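PDB 4HWH: BAG family molecular chaperone regulator 4 from Arabidopsis thaliana, which binds the ATPase domain of HSP70/HSC70 chaperones and, as a co-chaperone, probably regulates programmed cell death and stress responses. Local coordinates for residues N8-E13 and L51-I56; G12-L17 and V70-N75. One frame throughout, in Å; residues are numbered along the deposited sequence.

Interaction 1 of 2, residues N8-E13 and L51-I56; sequences NAVTGE and LKLDGI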
loop_
_atom_site.group_PDB
_atom_site.type_symbol
_atom_site.label_atom_id
_atom_site.label_comp_id
_atom_site.label_asym_id
_atom_site.label_seq_id
_atom_site.Cartn_x
_atom_site.Cartn_y
_atom_site.Cartn_z
ATOM N N ASN A 8 -7.342 -5.896 -11.302
ATOM C CA ASN A 8 -6.216 -5.338 -12.041
ATOM C C ASN A 8 -6.064 -3.845 -11.778
ATOM O O ASN A 8 -4.949 -3.336 -11.661
ATOM C CB ASN A 8 -6.379 -5.587 -13.542
ATOM C CG ASN A 8 -6.278 -7.056 -13.903
ATOM O OD1 ASN A 8 -5.766 -7.863 -13.128
ATOM N ND2 ASN A 8 -6.764 -7.409 -15.089
ATOM N N ALA A 9 -7.194 -3.150 -11.687
ATOM C CA ALA A 9 -7.197 -1.722 -11.386
ATOM C C ALA A 9 -6.580 -1.455 -10.019
ATOM O O ALA A 9 -5.798 -0.523 -9.848
ATOM C CB ALA A 9 -8.611 -1.168 -11.445
ATOM N N VAL A 10 -6.944 -2.273 -9.040
ATOM C CA VAL A 10 -6.371 -2.137 -7.710
ATOM C C VAL A 10 -4.874 -2.428 -7.743
ATOM O O VAL A 10 -4.078 -1.690 -7.162
ATOM C CB VAL A 10 -7.048 -3.074 -6.704
ATOM C CG1 VAL A 10 -6.238 -3.136 -5.419
ATOM C CG2 VAL A 10 -8.460 -2.601 -6.426
ATOM N N THR A 11 -4.500 -3.502 -8.430
ATOM C CA THR A 11 -3.098 -3.891 -8.538
ATOM C C THR A 11 -2.242 -2.740 -9.057
ATOM O O THR A 11 -1.152 -2.485 -8.547
ATOM C CB THR A 11 -2.921 -5.124 -9.445
ATOM O OG1 THR A 11 -3.506 -6.267 -8.811
ATOM C CG2 THR A 11 -1.449 -5.397 -9.699
ATOM N N GLY A 12 -2.745 -2.043 -10.069
ATOM C CA GLY A 12 -2.032 -0.914 -10.637
ATOM C C GLY A 12 -1.821 0.185 -9.614
ATOM O O GLY A 12 -0.779 0.841 -9.591
ATOM N N GLU A 13 -2.816 0.384 -8.758
ATOM C CA GLU A 13 -2.727 1.427 -7.750
ATOM C C GLU A 13 -1.781 1.002 -6.631
ATOM O O GLU A 13 -0.997 1.804 -6.124
ATOM C CB GLU A 13 -4.109 1.753 -7.189
ATOM C CG GLU A 13 -4.159 3.091 -6.492
ATOM C CD GLU A 13 -3.660 4.210 -7.384
ATOM O OE1 GLU A 13 -3.934 4.167 -8.604
ATOM O OE2 GLU A 13 -2.995 5.129 -6.865
ATOM N N LEU A 51 -10.440 -1.611 0.825
ATOM C CA LEU A 51 -11.889 -1.450 0.766
ATOM C C LEU A 51 -12.419 -1.764 -0.626
ATOM O O LEU A 51 -13.467 -2.392 -0.775
ATOM C CB LEU A 51 -12.286 -0.028 1.164
ATOM C CG LEU A 51 -12.159 0.313 2.646
ATOM C CD1 LEU A 51 -12.431 1.796 2.860
ATOM C CD2 LEU A 51 -13.114 -0.537 3.461
ATOM N N LYS A 52 -11.691 -1.318 -1.644
ATOM C CA LYS A 52 -12.071 -1.585 -3.024
ATOM C C LYS A 52 -12.118 -3.091 -3.274
ATOM O O LYS A 52 -13.091 -3.603 -3.822
ATOM C CB LYS A 52 -11.105 -0.900 -3.995
ATOM C CG LYS A 52 -11.521 -1.015 -5.457
ATOM C CD LYS A 52 -10.796 -0.001 -6.334
ATOM C CE LYS A 52 -11.290 -0.066 -7.776
ATOM N NZ LYS A 52 -10.574 0.887 -8.673
ATOM N N LEU A 53 -11.071 -3.798 -2.858
ATOM C CA LEU A 53 -11.037 -5.252 -2.988
ATOM C C LEU A 53 -12.191 -5.909 -2.233
ATOM O O LEU A 53 -12.776 -6.879 -2.712
ATOM C CB LEU A 53 -9.696 -5.816 -2.502
ATOM C CG LEU A 53 -8.449 -5.527 -3.345
ATOM C CD1 LEU A 53 -7.185 -5.897 -2.582
ATOM C CD2 LEU A 53 -8.503 -6.264 -4.677
ATOM N N ASP A 54 -12.511 -5.384 -1.050
ATOM C CA ASP A 54 -13.596 -5.934 -0.238
ATOM C C ASP A 54 -14.920 -5.940 -0.994
ATOM O O ASP A 54 -15.765 -6.808 -0.778
ATOM C CB ASP A 54 -13.771 -5.136 1.059
ATOM C CG ASP A 54 -12.681 -5.413 2.070
ATOM O OD1 ASP A 54 -11.988 -6.445 1.942
ATOM O OD2 ASP A 54 -12.522 -4.592 3.001
ATOM N N GLY A 55 -15.101 -4.958 -1.872
ATOM C CA GLY A 55 -16.346 -4.810 -2.602
ATOM C C GLY A 55 -16.378 -5.555 -3.923
ATOM O O GLY A 55 -17.398 -5.562 -4.610
ATOM N N ILE A 56 -15.263 -6.180 -4.283
ATOM C CA ILE A 56 -15.192 -6.943 -5.525
ATOM C C ILE A 56 -15.672 -8.374 -5.321
ATOM O O ILE A 56 -15.024 -9.166 -4.638
ATOM C CB ILE A 56 -13.765 -6.981 -6.099
ATOM C CG1 ILE A 56 -13.303 -5.578 -6.491
ATOM C CG2 ILE A 56 -13.710 -7.900 -7.309
ATOM C CD1 ILE A 56 -11.856 -5.518 -6.929
#

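Interaction 2 of 2, residues G12-L17 and V70-N75; sequences GEVDKL and VRRIQN. With ACT (acetate ion), chain G.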
loop_
_atom_site.group_PDB
_atom_site.type_symbol
_atom_site.label_atom_id
_atom_site.label_comp_id
_atom_site.label_asym_id
_atom_site.label_seq_id
_atom_site.Cartn_x
_atom_site.Cartn_y
_atom_site.Cartn_z
ATOM N N GLY A 12 -2.745 -2.043 -10.069
ATOM C CA GLY A 12 -2.032 -0.914 -10.637
ATOM C C GLY A 12 -1.821 0.185 -9.614
ATOM O O GLY A 12 -0.779 0.841 -9.591
ATOM N N GLU A 13 -2.816 0.384 -8.758
ATOM C CA GLU A 13 -2.727 1.427 -7.750
ATOM C C GLU A 13 -1.781 1.002 -6.631
ATOM O O GLU A 13 -0.997 1.804 -6.124
ATOM C CB GLU A 13 -4.109 1.753 -7.189
ATOM C CG GLU A 13 -4.159 3.091 -6.492
ATOM C CD GLU A 13 -3.660 4.210 -7.384
ATOM O OE1 GLU A 13 -3.934 4.167 -8.604
ATOM O OE2 GLU A 13 -2.995 5.129 -6.865
ATOM N N VAL A 14 -1.853 -0.269 -6.255
ATOM C CA VAL A 14 -0.962 -0.796 -5.234
ATOM C C VAL A 14 0.492 -0.763 -5.710
ATOM O O VAL A 14 1.405 -0.526 -4.918
ATOM C CB VAL A 14 -1.379 -2.216 -4.803
ATOM C CG1 VAL A 14 -0.402 -2.772 -3.783
ATOM C CG2 VAL A 14 -2.791 -2.188 -4.223
ATOM N N ASP A 15 0.706 -0.986 -7.005
ATOM C CA ASP A 15 2.042 -0.855 -7.583
ATOM C C ASP A 15 2.593 0.545 -7.337
ATOM O O ASP A 15 3.735 0.709 -6.907
ATOM C CB ASP A 15 2.028 -1.140 -9.089
ATOM C CG ASP A 15 1.935 -2.620 -9.405
ATOM O OD1 ASP A 15 2.132 -3.444 -8.490
ATOM O OD2 ASP A 15 1.673 -2.960 -10.579
ATOM N N LYS A 16 1.780 1.557 -7.614
ATOM C CA LYS A 16 2.193 2.934 -7.386
ATOM C C LYS A 16 2.526 3.158 -5.916
ATOM O O LYS A 16 3.520 3.804 -5.582
ATOM C CB LYS A 16 1.099 3.904 -7.835
ATOM C CG LYS A 16 0.994 4.058 -9.349
ATOM C CD LYS A 16 -0.181 4.956 -9.733
ATOM C CE LYS A 16 -0.375 5.002 -11.239
ATOM N NZ LYS A 16 -1.529 5.862 -11.618
ATOM N N LEU A 17 1.688 2.624 -5.036
ATOM C CA LEU A 17 1.917 2.770 -3.606
ATOM C C LEU A 17 3.168 2.015 -3.169
ATOM O O LEU A 17 3.919 2.481 -2.314
ATOM C CB LEU A 17 0.686 2.317 -2.817
ATOM C CG LEU A 17 -0.511 3.264 -2.991
ATOM C CD1 LEU A 17 -1.812 2.636 -2.483
ATOM C CD2 LEU A 17 -0.237 4.592 -2.296
ATOM N N VAL A 70 -4.689 -8.611 -1.447
ATOM C CA VAL A 70 -4.946 -8.303 -0.050
ATOM C C VAL A 70 -3.678 -8.531 0.767
ATOM O O VAL A 70 -3.311 -7.709 1.608
ATOM C CB VAL A 70 -6.110 -9.146 0.514
ATOM C CG1 VAL A 70 -6.198 -9.005 2.034
ATOM C CG2 VAL A 70 -7.424 -8.734 -0.142
ATOM N N ARG A 71 -3.005 -9.647 0.503
ATOM C CA ARG A 71 -1.786 -9.987 1.225
ATOM C C ARG A 71 -0.668 -8.993 0.927
ATOM O O ARG A 71 0.087 -8.616 1.822
ATOM C CB ARG A 71 -1.336 -11.414 0.892
ATOM C CG ARG A 71 -2.283 -12.489 1.406
ATOM C CD ARG A 71 -1.774 -13.885 1.083
ATOM N NE ARG A 71 -2.672 -14.924 1.578
ATOM C CZ ARG A 71 -2.456 -16.228 1.438
ATOM N NH1 ARG A 71 -1.366 -16.658 0.814
ATOM N NH2 ARG A 71 -3.327 -17.103 1.920
ATOM N N ARG A 72 -0.575 -8.567 -0.330
ATOM C CA ARG A 72 0.444 -7.608 -0.736
ATOM C C ARG A 72 0.234 -6.313 0.036
ATOM O O ARG A 72 1.181 -5.703 0.529
ATOM C CB ARG A 72 0.374 -7.357 -2.250
ATOM C CG ARG A 72 1.730 -7.272 -2.940
ATOM C CD ARG A 72 2.025 -5.896 -3.537
ATOM N NE ARG A 72 1.160 -5.603 -4.675
ATOM C CZ ARG A 72 1.503 -4.856 -5.722
ATOM N NH1 ARG A 72 0.624 -4.656 -6.693
ATOM N NH2 ARG A 72 2.716 -4.319 -5.813
ATOM N N ILE A 73 -1.022 -5.904 0.152
ATOM C CA ILE A 73 -1.357 -4.688 0.881
ATOM C C ILE A 73 -0.983 -4.793 2.361
ATOM O O ILE A 73 -0.391 -3.875 2.934
ATOM C CB ILE A 73 -2.852 -4.346 0.721
ATOM C CG1 ILE A 73 -3.128 -3.861 -0.707
ATOM C CG2 ILE A 73 -3.271 -3.307 1.739
ATOM C CD1 ILE A 73 -4.600 -3.595 -1.001
ATOM N N GLN A 74 -1.328 -5.917 2.981
ATOM C CA GLN A 74 -0.979 -6.142 4.379
ATOM C C GLN A 74 0.533 -6.037 4.594
ATOM O O GLN A 74 0.992 -5.477 5.588
ATOM C CB GLN A 74 -1.510 -7.500 4.849
ATOM C CG GLN A 74 -3.025 -7.628 4.725
ATOM C CD GLN A 74 -3.528 -9.025 5.045
ATOM O OE1 GLN A 74 -2.860 -10.020 4.760
ATOM N NE2 GLN A 74 -4.716 -9.104 5.636
ATOM N N ASN A 75 1.304 -6.559 3.649
ATOM C CA ASN A 75 2.760 -6.468 3.725
ATOM C C ASN A 75 3.254 -5.028 3.639
ATOM O O ASN A 75 4.133 -4.619 4.394
ATOM C CB ASN A 75 3.409 -7.315 2.632
ATOM C CG ASN A 75 3.309 -8.799 2.914
ATOM O OD1 ASN A 75 2.885 -9.209 3.996
ATOM N ND2 ASN A 75 3.701 -9.616 1.940
HETATM C C ACT G . 5.534 -5.139 -3.143
HETATM O O ACT G . 4.984 -6.210 -2.800
HETATM O OXT ACT G . 5.122 -4.633 -4.210
HETATM C CH3 ACT G . 6.624 -4.507 -2.324
#

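Interaction 1 of 2, residues N8-E13 and L51-I56
A9 meets K52 at the solvent-facing margin of the contact, where A9 CB lies 4.0 Å from K52 NZ. This is a touch between a methyl group and the end of a lysine chain, and it marks one border of the packing between helix 3-29 and the C-terminal end of helix 36-54.

One residue on, V10 is the hub of the contact. V10 CA and L53 CA, 7.3 Å apart, are the closest such pair across the two segments, and the valine's branches divide the work. V10 CG2 lies along the stem of K52, touching CG and packing against K52 CD at 3.5 Å, tighter than an ordinary carbon-carbon contact. The lysine reaches this position because its CG stands anti to the backbone N (chi1 -174°) and the chain beyond stays extended, so that its methylenes run past the valine and carry the ammonium on to A9. V10 CG1, the other branch, rests against the isobutyl end of L53, 3.9 Å from L53 CG, with CD2 equally near; here the two side chains cross obliquely.

V10 also packs on Q49 one turn earlier in helix 36-54, while L53 touches E69 and V70 of helix 63-86, which places this pair in the shared interior of the three-helix bundle of the BAG domain.

Between these segments the contact is carried by hydrocarbon surface, with the K52 ammonium at its edge. V10 and L53 are buried, whereas K52 lays its hydrocarbon stem alongside the valine and takes its charge out to the exposed margin, where the ammonium probably stays solvated.

Interaction 2 of 2, residues G12-L17 and V70-N75
R72 reaches across from helix 63-86 and grips D15 of helix 3-29 with both terminal nitrogens on a single oxygen, OD1. R72 NH1 lies 2.6 Å from D15 OD1. R72 NH2 binds the same D15 OD1 at 2.9 Å. OD1 lies close to the guanidinium plane, yet the carboxylate is turned 64° from it, and NH1 approaches from above the carboxylate plane while NH2 comes nearly along the C-O bond. V14 CG1 sits over one guanidinium face, 3.4 Å from R72 NE. The other methyl, V14 CG2, packs on I73 CG1 at 3.9 Å in the bundle interior.

Bends at its second and third torsions fold the arginine into this place. E69 forms a second salt bridge with NH1, and an acetate, probably from the crystallisation liquor, accepts from NH2 at OXT and is bonded in turn to S18. A leucine here, with no nitrogen to offer, would probably leave the D15 carboxylate without its mate and free to turn, and V14 CG1 without its flat partner.

Segments 12-17 and 70-75, whose axes run within 18° of parallel, are thus joined by an apolar seam bordered by a charged network, whose carboxylates would be expected to offset the arginine's charge.

Overall arrangement
Helix 3-29 supplies the first partner of both contacts, and the chain then leaves it to return twice. Interaction 1 closes the shorter loop, when the end of helix 36-54 comes back beside residues 8-13; interaction 2 closes a longer one, when helix 63-86 runs alongside residues 12-17. The two loops cross rather than nest, since the second starts within the first, at the shared G12 and E13, and finishes beyond its far end, at residues 70-75. Their centres lie about 9 Å apart and they meet directly: L53 packs on V70 and I73, linking the second and third helices. Together they tie all three helices of the BAG domain bundle.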